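Local coordinates for protein GTP cyclohydrolase 1 type 2 homolog (Staphylococcus aureus subsp. aureus, PDB 3LNL) that is of unknown function but binds a dinuclear zinc centre and assembles into a toroid-shaped NIF3-family homohexamer whose two openings are capped by PII-like domain trimers, at residues B[18-23]-B[99-104]; B[133-138]-B[234-239]; B[137-142]-B[199-204]. The protein carries 2 engineered substitutions. One frame throughout, in Å; residues are numbered along the deposited sequence.

Contact 1. Residues B[18-23]-B[99-104]; sequences VPFSTA and IAMHTN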
loop_
_atom_site.group_PDB
_atom_site.type_symbol
_atom_site.label_atom_id
_atom_site.label_comp_id
_atom_site.label_asym_id
_atom_site.label_seq_id
_atom_site.Cartn_x
_atom_site.Cartn_y
_atom_site.Cartn_z
ATOM N N VAL B 18 -32.323 2.819 -12.368
ATOM C CA VAL B 18 -30.949 3.348 -12.381
ATOM C C VAL B 18 -30.218 2.758 -11.179
ATOM O O VAL B 18 -30.031 3.422 -10.135
ATOM C CB VAL B 18 -30.914 4.904 -12.308
ATOM C CG1 VAL B 18 -29.469 5.459 -12.443
ATOM C CG2 VAL B 18 -31.858 5.572 -13.359
ATOM N N PRO B 19 -29.884 1.469 -11.278
ATOM C CA PRO B 19 -29.544 0.721 -10.065
ATOM C C PRO B 19 -28.386 1.335 -9.291
ATOM O O PRO B 19 -27.323 1.583 -9.871
ATOM C CB PRO B 19 -29.137 -0.651 -10.582
ATOM C CG PRO B 19 -29.659 -0.746 -11.962
ATOM C CD PRO B 19 -30.084 0.598 -12.449
ATOM N N PHE B 20 -28.578 1.501 -7.981
ATOM C CA PHE B 20 -27.547 2.135 -7.170
ATOM C C PHE B 20 -26.253 1.319 -7.162
ATOM O O PHE B 20 -25.168 1.885 -7.013
ATOM C CB PHE B 20 -28.075 2.406 -5.781
ATOM C CG PHE B 20 -29.057 3.531 -5.763
ATOM C CD1 PHE B 20 -30.412 3.289 -5.798
ATOM C CD2 PHE B 20 -28.613 4.846 -5.827
ATOM C CE1 PHE B 20 -31.323 4.331 -5.822
ATOM C CE2 PHE B 20 -29.511 5.904 -5.864
ATOM C CZ PHE B 20 -30.869 5.654 -5.849
ATOM N N SER B 21 -26.373 0.009 -7.390
ATOM C CA SER B 21 -25.233 -0.884 -7.431
ATOM C C SER B 21 -24.290 -0.616 -8.631
ATOM O O SER B 21 -23.151 -1.058 -8.630
ATOM C CB SER B 21 -25.744 -2.349 -7.475
ATOM O OG SER B 21 -26.291 -2.700 -8.765
ATOM N N THR B 22 -24.759 0.110 -9.645
ATOM C CA THR B 22 -23.902 0.410 -10.774
ATOM C C THR B 22 -23.030 1.623 -10.504
ATOM O O THR B 22 -22.192 1.972 -11.361
ATOM C CB THR B 22 -24.688 0.547 -12.083
ATOM O OG1 THR B 22 -25.610 1.640 -12.007
ATOM C CG2 THR B 22 -25.444 -0.823 -12.393
ATOM N N ALA B 23 -23.244 2.297 -9.354
ATOM C CA ALA B 23 -22.347 3.392 -8.960
ATOM C C ALA B 23 -20.967 2.838 -8.633
ATOM O O ALA B 23 -20.848 1.677 -8.267
ATOM C CB ALA B 23 -22.927 4.176 -7.755
ATOM N N ILE B 99 -31.663 12.720 -2.073
ATOM C CA ILE B 99 -31.149 11.490 -2.678
ATOM C C ILE B 99 -30.126 11.868 -3.756
ATOM O O ILE B 99 -30.343 12.809 -4.510
ATOM C CB ILE B 99 -32.328 10.716 -3.373
ATOM C CG1 ILE B 99 -33.359 10.266 -2.311
ATOM C CG2 ILE B 99 -31.806 9.567 -4.305
ATOM C CD1 ILE B 99 -34.811 9.910 -2.931
ATOM N N ALA B 100 -29.007 11.151 -3.798
ATOM C CA ALA B 100 -28.007 11.367 -4.793
ATOM C C ALA B 100 -28.038 10.203 -5.784
ATOM O O ALA B 100 -27.900 9.017 -5.407
ATOM C CB ALA B 100 -26.576 11.437 -4.170
ATOM N N MET B 101 -28.206 10.549 -7.047
ATOM C CA MET B 101 -28.073 9.593 -8.148
ATOM C C MET B 101 -26.862 10.043 -8.923
ATOM O O MET B 101 -26.981 10.835 -9.898
ATOM C CB MET B 101 -29.366 9.590 -8.995
ATOM C CG MET B 101 -30.590 8.984 -8.233
ATOM S SD MET B 101 -32.033 9.074 -9.300
ATOM C CE MET B 101 -31.755 7.605 -10.334
ATOM N N HIS B 102 -25.685 9.554 -8.476
ATOM C CA HIS B 102 -24.434 10.063 -8.976
ATOM C C HIS B 102 -23.864 9.178 -10.075
ATOM O O HIS B 102 -24.448 9.144 -11.161
ATOM C CB HIS B 102 -23.437 10.337 -7.865
ATOM C CG HIS B 102 -22.265 11.132 -8.321
ATOM N ND1 HIS B 102 -20.992 10.949 -7.814
ATOM C CD2 HIS B 102 -22.164 12.081 -9.285
ATOM C CE1 HIS B 102 -20.159 11.781 -8.433
ATOM N NE2 HIS B 102 -20.840 12.468 -9.339
ATOM N N THR B 103 -22.801 8.406 -9.815
ATOM C CA THR B 103 -22.191 7.677 -10.917
ATOM C C THR B 103 -23.130 6.583 -11.479
ATOM O O THR B 103 -22.989 6.257 -12.630
ATOM C CB THR B 103 -20.787 7.130 -10.614
ATOM O OG1 THR B 103 -20.834 6.237 -9.501
ATOM C CG2 THR B 103 -19.773 8.290 -10.354
ATOM N N ASN B 104 -24.103 6.054 -10.714
ATOM C CA ASN B 104 -25.170 5.240 -11.343
ATOM C C ASN B 104 -25.889 5.928 -12.508
ATOM O O ASN B 104 -26.215 5.300 -13.520
ATOM C CB ASN B 104 -26.166 4.592 -10.330
ATOM C CG ASN B 104 -26.798 5.592 -9.387
ATOM O OD1 ASN B 104 -26.145 6.558 -8.935
ATOM N ND2 ASN B 104 -28.104 5.392 -9.104
HETATM O O HOH W 1 -27.406 2.909 -13.860
#
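Within the N-terminal NIF3 domain, the loop that follows helix 7-17 folds against the strand-to-helix turn after strand 97-100, and one asparagine illustrates how a buried amide can organise such a junction. Asn104 holds CG between its backbone N and carbonyl carbon (chi1 54°), which turns the amide to the carbonyl end of Val18. Its ND2 donates to Val18 O at 2.9 Å, with a nearly straight N-H...O angle of 161°; the acceptor lies in the amide plane, whereas the donor sits above the carbonyl plane of Val18. Beside it runs the Phe20 side chain, with CD2 near the same ND2 and the edge of the ring turned to Ala100 O.

Packing is tightest where Met101, bent at chi3 (81°), brings CE to within 3.4 Å of Val18 CB, closer than carbon atoms usually come. Farther along, Thr103 OG1 touches Ala23 CA and CB while its own polar partner is Asp27; the nearest side-chain atoms of Thr103 and the zinc ligand Asp106 are about 4 Å apart, so the contact borders the metal site. The looser, watered side is at Thr22, in a short 3-10 turn where Pro19 O accepts from both Thr22 N and Thr22 OG1. There a single water donates to Thr22 OG1 at 2.9 Å and to Asn104 O at 2.7 Å.

Contact 2. Residues B[133-138]-B[234-239]; sequences DVYYKV and IKQTSL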
loop_
_atom_site.group_PDB
_atom_site.type_symbol
_atom_site.label_atom_id
_atom_site.label_comp_id
_atom_site.label_asym_id
_atom_site.label_seq_id
_atom_site.Cartn_x
_atom_site.Cartn_y
_atom_site.Cartn_z
ATOM N N ASP B 133 -20.721 -7.950 -15.683
ATOM C CA ASP B 133 -21.530 -8.522 -14.628
ATOM C C ASP B 133 -21.229 -10.000 -14.517
ATOM O O ASP B 133 -21.074 -10.679 -15.519
ATOM C CB ASP B 133 -23.010 -8.274 -14.916
ATOM C CG ASP B 133 -23.328 -6.778 -15.093
ATOM O OD1 ASP B 133 -22.855 -5.945 -14.280
ATOM O OD2 ASP B 133 -24.045 -6.446 -16.058
ATOM N N VAL B 134 -21.129 -10.471 -13.282
ATOM C CA VAL B 134 -20.830 -11.856 -12.997
ATOM C C VAL B 134 -22.121 -12.639 -12.837
ATOM O O VAL B 134 -23.015 -12.231 -12.098
ATOM C CB VAL B 134 -19.994 -11.985 -11.725
ATOM C CG1 VAL B 134 -19.685 -13.453 -11.446
ATOM C CG2 VAL B 134 -18.720 -11.155 -11.854
ATOM N N TYR B 135 -22.222 -13.728 -13.590
ATOM C CA TYR B 135 -23.325 -14.687 -13.495
ATOM C C TYR B 135 -22.720 -16.068 -13.239
ATOM O O TYR B 135 -21.502 -16.233 -13.280
ATOM C CB TYR B 135 -24.100 -14.754 -14.811
ATOM C CG TYR B 135 -24.725 -13.457 -15.228
ATOM C CD1 TYR B 135 -26.083 -13.207 -15.030
ATOM C CD2 TYR B 135 -23.956 -12.474 -15.836
ATOM C CE1 TYR B 135 -26.659 -11.988 -15.422
ATOM C CE2 TYR B 135 -24.517 -11.268 -16.237
ATOM C CZ TYR B 135 -25.860 -11.020 -16.022
ATOM O OH TYR B 135 -26.368 -9.795 -16.432
ATOM N N TYR B 136 -23.572 -17.068 -13.010
ATOM C CA TYR B 136 -23.126 -18.462 -12.968
ATOM C C TYR B 136 -23.978 -19.332 -13.852
ATOM O O TYR B 136 -25.212 -19.207 -13.868
ATOM C CB TYR B 136 -23.178 -19.031 -11.557
ATOM C CG TYR B 136 -22.174 -18.426 -10.641
ATOM C CD1 TYR B 136 -22.529 -17.423 -9.762
ATOM C CD2 TYR B 136 -20.851 -18.854 -10.659
ATOM C CE1 TYR B 136 -21.596 -16.854 -8.919
ATOM C CE2 TYR B 136 -19.908 -18.288 -9.823
ATOM C CZ TYR B 136 -20.287 -17.293 -8.953
ATOM O OH TYR B 136 -19.353 -16.728 -8.109
ATOM N N LYS B 137 -23.328 -20.226 -14.582
ATOM C CA LYS B 137 -24.048 -21.317 -15.217
ATOM C C LYS B 137 -24.059 -22.477 -14.221
ATOM O O LYS B 137 -23.011 -23.015 -13.874
ATOM C CB LYS B 137 -23.421 -21.715 -16.538
ATOM C CG LYS B 137 -24.382 -22.432 -17.474
ATOM C CD LYS B 137 -23.653 -22.742 -18.803
ATOM C CE LYS B 137 -24.446 -22.251 -20.013
ATOM N NZ LYS B 137 -23.525 -22.207 -21.216
ATOM N N VAL B 138 -25.255 -22.787 -13.731
ATOM C CA VAL B 138 -25.486 -23.894 -12.823
ATOM C C VAL B 138 -25.642 -25.150 -13.650
ATOM O O VAL B 138 -26.407 -25.159 -14.614
ATOM C CB VAL B 138 -26.768 -23.675 -11.994
ATOM C CG1 VAL B 138 -26.942 -24.802 -10.932
ATOM C CG2 VAL B 138 -26.717 -22.312 -11.317
ATOM N N ILE B 234 -19.583 -16.992 -15.257
ATOM C CA ILE B 234 -19.719 -16.411 -16.591
ATOM C C ILE B 234 -19.721 -14.896 -16.425
ATOM O O ILE B 234 -20.469 -14.367 -15.597
ATOM C CB ILE B 234 -21.079 -16.788 -17.232
ATOM C CG1 ILE B 234 -21.180 -18.284 -17.454
ATOM C CG2 ILE B 234 -21.287 -16.076 -18.558
ATOM C CD1 ILE B 234 -20.165 -18.816 -18.448
ATOM N N LYS B 235 -18.907 -14.191 -17.202
ATOM C CA LYS B 235 -18.976 -12.754 -17.235
ATOM C C LYS B 235 -19.664 -12.350 -18.519
ATOM O O LYS B 235 -19.418 -12.930 -19.585
ATOM C CB LYS B 235 -17.611 -12.134 -17.096
ATOM C CG LYS B 235 -17.039 -12.333 -15.696
ATOM C CD LYS B 235 -15.668 -11.691 -15.505
ATOM C CE LYS B 235 -15.361 -11.574 -13.999
ATOM N NZ LYS B 235 -14.057 -10.935 -13.666
ATOM N N GLN B 236 -20.558 -11.378 -18.386
ATOM C CA GLN B 236 -21.283 -10.796 -19.508
ATOM C C GLN B 236 -21.063 -9.307 -19.525
ATOM O O GLN B 236 -20.983 -8.686 -18.478
ATOM C CB GLN B 236 -22.785 -11.013 -19.349
ATOM C CG GLN B 236 -23.223 -12.454 -19.295
ATOM C CD GLN B 236 -24.728 -12.582 -19.467
ATOM O OE1 GLN B 236 -25.453 -11.593 -19.420
ATOM N NE2 GLN B 236 -25.193 -13.796 -19.685
ATOM N N THR B 237 -21.024 -8.740 -20.722
ATOM C CA THR B 237 -20.912 -7.324 -20.901
ATOM C C THR B 237 -22.193 -6.663 -20.462
ATOM O O THR B 237 -23.267 -7.043 -20.880
ATOM C CB THR B 237 -20.601 -6.975 -22.355
ATOM O OG1 THR B 237 -19.428 -7.699 -22.736
ATOM C CG2 THR B 237 -20.363 -5.477 -22.502
ATOM N N SER B 238 -22.060 -5.673 -19.593
ATOM C CA SER B 238 -23.197 -5.017 -19.005
ATOM C C SER B 238 -23.783 -4.039 -20.018
ATOM O O SER B 238 -23.098 -3.593 -20.926
ATOM C CB SER B 238 -22.723 -4.170 -17.804
ATOM O OG SER B 238 -23.827 -3.550 -17.215
ATOM N N LEU B 239 -25.009 -3.626 -19.763
ATOM C CA LEU B 239 -25.607 -2.515 -20.465
ATOM C C LEU B 239 -25.150 -1.154 -19.919
ATOM O O LEU B 239 -25.393 -0.142 -20.561
ATOM C CB LEU B 239 -27.144 -2.637 -20.439
ATOM C CG LEU B 239 -27.685 -3.863 -21.200
ATOM C CD1 LEU B 239 -29.184 -3.880 -21.107
ATOM C CD2 LEU B 239 -27.257 -3.914 -22.662
HETATM O O HOH W 2 -26.247 -5.293 -17.097
#
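Tyr135 and Gln236 both place CG anti to the carbonyl carbon (chi1 -61° in each), and the extended chain of Gln236 then crosses the tyrosine ring at about a right angle. The amide carbon CD lies over one ring face, offset toward the rim, with OE1 3.3 Å from Tyr135 CE2; the ring and amide planes are 36° apart, so the two groups are tilted rather than stacked flat. At the ring edge, in its plane, lies Ile234 O.

This meeting is diagonal, because the antiparallel register pairs Tyr135 with Ile234 and Asp133 with Gln236. Both are hydrogen-bonded pairs. Tyr135 N reaches Ile234 O at 2.7 Å, nearly along the C=O axis, while Ile234 N approaches Tyr135 O from above the carbonyl plane at 2.9 Å. Between them, the non-hydrogen-bonded pair Val134 and Lys235 points to the other face, with Val134 CG2 alongside Lys235 CE. Just before the chain turns a corner at Leu239, one water donates to Asp133 OD2 at 2.7 Å and is hydrogen-bonded to Ser238 OG, which is also hydrogen-bonded to Tyr240 N.

The ladder joins strands 125-142 and 229-238 in the sheet of the PII-like domain, which bulges out between the two NIF3 domains; strand 197-207 pairs with the other edge of 125-142, where Tyr135 packs on Met205, and Tyr136 touches Lys211 of helix 211-221.

Contact 3. Residues B[137-142]-B[199-204]; sequences KVQTYI and EVKIEF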
loop_
_atom_site.group_PDB
_atom_site.type_symbol
_atom_site.label_atom_id
_atom_site.label_comp_id
_atom_site.label_asym_id
_atom_site.label_seq_id
_atom_site.Cartn_x
_atom_site.Cartn_y
_atom_site.Cartn_z
ATOM N N LYS B 137 -23.328 -20.226 -14.582
ATOM C CA LYS B 137 -24.048 -21.317 -15.217
ATOM C C LYS B 137 -24.059 -22.477 -14.221
ATOM O O LYS B 137 -23.011 -23.015 -13.874
ATOM C CB LYS B 137 -23.421 -21.715 -16.538
ATOM C CG LYS B 137 -24.382 -22.432 -17.474
ATOM C CD LYS B 137 -23.653 -22.742 -18.803
ATOM C CE LYS B 137 -24.446 -22.251 -20.013
ATOM N NZ LYS B 137 -23.525 -22.207 -21.216
ATOM N N VAL B 138 -25.255 -22.787 -13.731
ATOM C CA VAL B 138 -25.486 -23.894 -12.823
ATOM C C VAL B 138 -25.642 -25.150 -13.650
ATOM O O VAL B 138 -26.407 -25.159 -14.614
ATOM C CB VAL B 138 -26.768 -23.675 -11.994
ATOM C CG1 VAL B 138 -26.942 -24.802 -10.932
ATOM C CG2 VAL B 138 -26.717 -22.312 -11.317
ATOM N N GLN B 139 -24.901 -26.191 -13.285
ATOM C CA GLN B 139 -24.975 -27.492 -13.938
ATOM C C GLN B 139 -25.259 -28.560 -12.888
ATOM O O GLN B 139 -24.488 -28.734 -11.951
ATOM C CB GLN B 139 -23.656 -27.823 -14.670
ATOM C CG GLN B 139 -23.419 -26.905 -15.883
ATOM C CD GLN B 139 -22.125 -27.202 -16.657
ATOM O OE1 GLN B 139 -22.068 -26.970 -17.870
ATOM N NE2 GLN B 139 -21.095 -27.693 -15.964
ATOM N N THR B 140 -26.375 -29.259 -13.046
ATOM C CA THR B 140 -26.656 -30.450 -12.250
ATOM C C THR B 140 -26.857 -31.673 -13.165
ATOM O O THR B 140 -27.178 -31.544 -14.351
ATOM C CB THR B 140 -27.890 -30.286 -11.311
ATOM O OG1 THR B 140 -27.935 -28.958 -10.765
ATOM C CG2 THR B 140 -27.803 -31.262 -10.169
ATOM N N TYR B 141 -26.634 -32.850 -12.583
ATOM C CA TYR B 141 -26.769 -34.124 -13.265
ATOM C C TYR B 141 -27.859 -34.927 -12.559
ATOM O O TYR B 141 -27.844 -35.049 -11.328
ATOM C CB TYR B 141 -25.420 -34.840 -13.237
ATOM C CG TYR B 141 -24.332 -34.008 -13.879
ATOM C CD1 TYR B 141 -23.684 -33.005 -13.164
ATOM C CD2 TYR B 141 -23.976 -34.201 -15.219
ATOM C CE1 TYR B 141 -22.693 -32.225 -13.759
ATOM C CE2 TYR B 141 -22.986 -33.429 -15.819
ATOM C CZ TYR B 141 -22.354 -32.440 -15.082
ATOM O OH TYR B 141 -21.377 -31.674 -15.670
ATOM N N ILE B 142 -28.805 -35.455 -13.339
ATOM C CA ILE B 142 -30.048 -36.038 -12.793
ATOM C C ILE B 142 -30.686 -37.111 -13.729
ATOM O O ILE B 142 -30.725 -36.930 -14.945
ATOM C CB ILE B 142 -31.063 -34.887 -12.468
ATOM C CG1 ILE B 142 -32.132 -35.357 -11.479
ATOM C CG2 ILE B 142 -31.685 -34.317 -13.750
ATOM C CD1 ILE B 142 -33.000 -34.244 -10.943
ATOM N N GLU B 199 -27.678 -40.248 -17.338
ATOM C CA GLU B 199 -28.085 -39.012 -16.674
ATOM C C GLU B 199 -28.442 -37.900 -17.649
ATOM O O GLU B 199 -28.034 -37.904 -18.814
ATOM C CB GLU B 199 -26.988 -38.531 -15.727
ATOM C CG GLU B 199 -26.346 -39.646 -14.934
ATOM C CD GLU B 199 -25.637 -39.152 -13.703
ATOM O OE1 GLU B 199 -24.698 -38.334 -13.830
ATOM O OE2 GLU B 199 -26.023 -39.585 -12.602
ATOM N N VAL B 200 -29.222 -36.948 -17.144
ATOM C CA VAL B 200 -29.498 -35.707 -17.837
ATOM C C VAL B 200 -28.746 -34.583 -17.114
ATOM O O VAL B 200 -28.947 -34.339 -15.913
ATOM C CB VAL B 200 -31.011 -35.393 -17.911
ATOM C CG1 VAL B 200 -31.235 -34.052 -18.564
ATOM C CG2 VAL B 200 -31.744 -36.479 -18.690
ATOM N N LYS B 201 -27.862 -33.930 -17.866
ATOM C CA LYS B 201 -27.177 -32.733 -17.416
ATOM C C LYS B 201 -28.065 -31.533 -17.748
ATOM O O LYS B 201 -28.229 -31.155 -18.917
ATOM C CB LYS B 201 -25.811 -32.616 -18.099
ATOM C CG LYS B 201 -25.000 -31.386 -17.714
ATOM C CD LYS B 201 -23.758 -31.211 -18.613
ATOM C CE LYS B 201 -23.082 -29.895 -18.312
ATOM N NZ LYS B 201 -22.443 -29.254 -19.497
ATOM N N ILE B 202 -28.657 -30.955 -16.712
ATOM C CA ILE B 202 -29.505 -29.778 -16.869
ATOM C C ILE B 202 -28.676 -28.523 -16.534
ATOM O O ILE B 202 -27.893 -28.527 -15.589
ATOM C CB ILE B 202 -30.737 -29.835 -15.950
ATOM C CG1 ILE B 202 -31.319 -31.259 -15.893
ATOM C CG2 ILE B 202 -31.811 -28.851 -16.432
ATOM C CD1 ILE B 202 -32.655 -31.381 -15.109
ATOM N N GLU B 203 -28.846 -27.472 -17.326
ATOM C CA GLU B 203 -28.134 -26.201 -17.132
ATOM C C GLU B 203 -29.107 -25.009 -17.053
ATOM O O GLU B 203 -30.176 -25.003 -17.667
ATOM C CB GLU B 203 -27.143 -25.940 -18.270
ATOM C CG GLU B 203 -26.302 -27.160 -18.704
ATOM C CD GLU B 203 -25.374 -26.862 -19.889
ATOM O OE1 GLU B 203 -24.618 -27.772 -20.303
ATOM O OE2 GLU B 203 -25.393 -25.725 -20.412
ATOM N N PHE B 204 -28.714 -24.002 -16.296
ATOM C CA PHE B 204 -29.445 -22.744 -16.262
ATOM C C PHE B 204 -28.564 -21.639 -15.674
ATOM O O PHE B 204 -27.466 -21.897 -15.144
ATOM C CB PHE B 204 -30.761 -22.888 -15.483
ATOM C CG PHE B 204 -30.586 -23.338 -14.064
ATOM C CD1 PHE B 204 -30.600 -22.413 -13.017
ATOM C CD2 PHE B 204 -30.428 -24.687 -13.764
ATOM C CE1 PHE B 204 -30.450 -22.821 -11.701
ATOM C CE2 PHE B 204 -30.289 -25.100 -12.450
ATOM C CZ PHE B 204 -30.298 -24.158 -11.412
#
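Lys201 NZ is gripped by two bonds, one from each strand: it donates to Gln139 OE1 across the pairing and makes a salt bridge with Glu203 OE1 on its own strand, each at 2.8 Å. Neither acceptor is met in its own plane, since the ammonium group stands above the carbonyl plane of the Gln139 amide and above the Glu203 carboxylate plane. Lys201 gets there with CG anti to the backbone N (chi1 179°) and a chain that bends at chi4. On the way its methylene groups run alongside Tyr141, with CG 3.4 Å from Tyr141 CE2. Proximity of the carboxylate would be expected to favour the charged form of the buried lysine. The other oxygen of Glu203, OE2, is hydrogen-bonded to Tyr141 OH of the second subunit, and Lys137 NZ, though less surely placed, makes a salt bridge with Asp230 of that subunit, so this polar face continues across the interface to a neighbouring subunit.

The opposite face is mostly apolar. Phe204, its CG in the crowded position between backbone N and carbonyl carbon (chi1 59°), lies side by side with Val138, whose CB makes a CH-pi contact over the ring at 3.8 Å from the centroid. Ile142 CG2 presses on Ile202 CD1 at 3.4 Å, tighter than usual, and both side chains pack on Val147 of helix 147-156. Between these faces the backbones form three hydrogen-bonded pairs, Val138 with Phe204, Thr140 with Ile202 and Ile142 with Val200, including a bond of 2.7 Å from Val200 N to Ile142 O. An antiparallel sheet with one face covered by helices is what a PII-like ferredoxin-type fold provides, and here that domain joins others in the trimeric lid of the toroid.

How the contacts relate
From the N terminus, contact 1 comes first: it closes a loop of 75 residues within the N-terminal NIF3 domain and is complete before either of the others opens. The chain then enters strand 125-142, from which both remaining contacts start. Contact 3 closes first, when strand 197-207 returns, and contact 2 closes later, when strand 229-238 pairs with the earlier part of the same long strand; the loop of contact 3 therefore lies within that of contact 2. Sharing Lys137 and Val138, the two build the sheet of the PII-like domain, with strand 125-142 between its neighbours. Contact 2 stands between the others, its nearest atoms about 6 Å from contact 1.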